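Local coordinates for protein tartronic semialdehyde reductase (Salmonella typhimurium, PDB 1YB4) that catalyses the NAD(P)H-dependent reduction of tartronate semialdehyde (2-hydroxy-3-oxopropanoate) to (R)-glycerate, as a member of the HIBADH-related family, at residues S97-P100 with I101-K104. Numbering follows the deposited sequence.
Sequences SISP and IETK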
ATOM      1  N   SER A  97      27.636   0.344   1.631  1.00 30.74           N
ATOM      2  CA  SER A  97      26.301   0.379   2.218  1.00 30.11           C
ATOM      3  C   SER A  97      25.820  -1.064   2.154  1.00 29.70           C
ATOM      4  O   SER A  97      25.414  -1.557   1.098  1.00 29.29           O
ATOM      5  CB  SER A  97      25.353   1.284   1.423  1.00 27.34           C
ATOM      6  OG  SER A  97      25.699   2.639   1.584  1.00 26.92           O
ATOM      7  N   ILE A  98      25.901  -1.747   3.285  1.00 31.38           N
ATOM      8  CA  ILE A  98      25.488  -3.137   3.346  1.00 32.26           C
ATOM      9  C   ILE A  98      24.500  -3.335   4.484  1.00 33.59           C
ATOM     10  O   ILE A  98      24.015  -2.370   5.079  1.00 33.58           O
ATOM     11  CB  ILE A  98      26.706  -4.080   3.549  1.00 32.12           C
ATOM     12  CG1 ILE A  98      27.222  -3.991   4.986  1.00 30.12           C
ATOM     13  CG2 ILE A  98      27.824  -3.683   2.601  1.00 29.19           C
ATOM     14  CD1 ILE A  98      28.454  -4.860   5.254  1.00 30.98           C
ATOM     15  N   SER A  99      24.238  -4.597   4.796  1.00 33.60           N
ATOM     16  CA  SER A  99      23.292  -4.963   5.825  1.00 33.11           C
ATOM     17  C   SER A  99      23.695  -4.619   7.242  1.00 32.72           C
ATOM     18  O   SER A  99      24.773  -4.988   7.697  1.00 33.12           O
ATOM     19  CB  SER A  99      22.998  -6.455   5.746  1.00 31.42           C
ATOM     20  OG  SER A  99      22.364  -6.891   6.934  1.00 37.28           O
ATOM     21  N   PRO A 100      22.813  -3.912   7.963  1.00 33.06           N
ATOM     22  CA  PRO A 100      23.043  -3.503   9.352  1.00 35.48           C
ATOM     23  C   PRO A 100      23.272  -4.699  10.284  1.00 35.94           C
ATOM     24  O   PRO A 100      24.218  -4.701  11.068  1.00 33.17           O
ATOM     25  CB  PRO A 100      21.771  -2.725   9.693  1.00 34.60           C
ATOM     26  CG  PRO A 100      21.404  -2.109   8.354  1.00 33.57           C
ATOM     27  CD  PRO A 100      21.597  -3.271   7.423  1.00 32.05           C
ATOM     28  N   ILE A 101      22.409  -5.711  10.177  1.00 37.56           N
ATOM     29  CA  ILE A 101      22.516  -6.926  10.992  1.00 38.56           C
ATOM     30  C   ILE A 101      23.837  -7.669  10.711  1.00 40.43           C
ATOM     31  O   ILE A 101      24.488  -8.183  11.632  1.00 39.25           O
ATOM     32  CB  ILE A 101      21.338  -7.912  10.714  1.00 39.49           C
ATOM     33  CG1 ILE A 101      19.995  -7.260  11.057  1.00 41.86           C
ATOM     34  CG2 ILE A 101      21.512  -9.176  11.528  1.00 33.66           C
ATOM     35  CD1 ILE A 101      19.591  -6.143  10.120  1.00 43.38           C
ATOM     36  N   GLU A 102      24.218  -7.729   9.435  1.00 39.86           N
ATOM     37  CA  GLU A 102      25.452  -8.388   9.013  1.00 42.15           C
ATOM     38  C   GLU A 102      26.656  -7.674   9.599  1.00 40.97           C
ATOM     39  O   GLU A 102      27.541  -8.292  10.181  1.00 40.01           O
ATOM     40  CB  GLU A 102      25.573  -8.352   7.490  1.00 48.81           C
ATOM     41  CG  GLU A 102      24.468  -9.058   6.785  1.00 55.87           C
ATOM     42  CD  GLU A 102      24.498 -10.523   7.073  1.00 60.37           C
ATOM     43  OE1 GLU A 102      25.391 -11.208   6.528  1.00 65.05           O
ATOM     44  OE2 GLU A 102      23.640 -10.978   7.858  1.00 63.34           O
ATOM     45  N   THR A 103      26.690  -6.361   9.411  1.00 41.06           N
ATOM     46  CA  THR A 103      27.785  -5.555   9.922  1.00 41.23           C
ATOM     47  C   THR A 103      28.009  -5.850  11.400  1.00 42.37           C
ATOM     48  O   THR A 103      29.149  -5.916  11.855  1.00 42.65           O
ATOM     49  CB  THR A 103      27.504  -4.058   9.715  1.00 39.46           C
ATOM     50  OG1 THR A 103      27.570  -3.756   8.313  1.00 36.23           O
ATOM     51  CG2 THR A 103      28.519  -3.210  10.469  1.00 39.96           C
ATOM     52  N   LYS A 104      26.921  -6.040  12.143  1.00 42.62           N
ATOM     53  CA  LYS A 104      27.019  -6.343  13.561  1.00 42.84           C
ATOM     54  C   LYS A 104      27.946  -7.529  13.771  1.00 42.32           C
ATOM     55  O   LYS A 104      28.840  -7.473  14.613  1.00 39.82           O
ATOM     56  CB  LYS A 104      25.640  -6.673  14.139  1.00 47.47           C
ATOM     57  CG  LYS A 104      24.653  -5.501  14.204  1.00 51.12           C
ATOM     58  CD  LYS A 104      24.818  -4.670  15.475  1.00 51.45           C
ATOM     59  CE  LYS A 104      23.731  -3.598  15.592  1.00 50.69           C
ATOM     60  NZ  LYS A 104      22.359  -4.164  15.746  1.00 48.89           N
TER
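Ser-99 O accepts the backbone N-H of Thr-103 at 2.9 Å, nearly straight at 169°, and Pro-100 O takes that of Lys-104 at 3.2 Å, opening the first turn of helix 100-111. Ser-99 is its N-cap. A chi1 of 165° turns Ser-99 OG away from its own N and beside its carbonyl carbon, where it accepts a nearly straight capping bond from Glu-102 N at 3.2 Å. This bond serves a first-turn amide, which has no i-4 carbonyl of the helix to bond. Glu-102 CG lies close to the Ser-99 hydroxyl. The chain then bends at chi2 and carries the carboxylate away, to a salt bridge with Arg-105. Pro-100 holds the first helical position, where its missing N-H costs no bond. Thr-103 OG1 lies 3.1 Å from Ser-99 O. Ile-98 CG1 and CD1 both lie 3.4 Å from Thr-103 OG1, the two side chains crossing at a slant. Lys-104 NZ is hydrogen-bonded to Ala-196 O of the second subunit, and Ser-97 OG to NZ of Lys-172, the predicted active-site lysine. This loop follows strand 90-94 of the Rossmann-type domain; Ile-98 and Glu-102 pack on helix 69-77, Thr-103 on strand 115-123, and Pro-100 on helices 167-195 and 235-251.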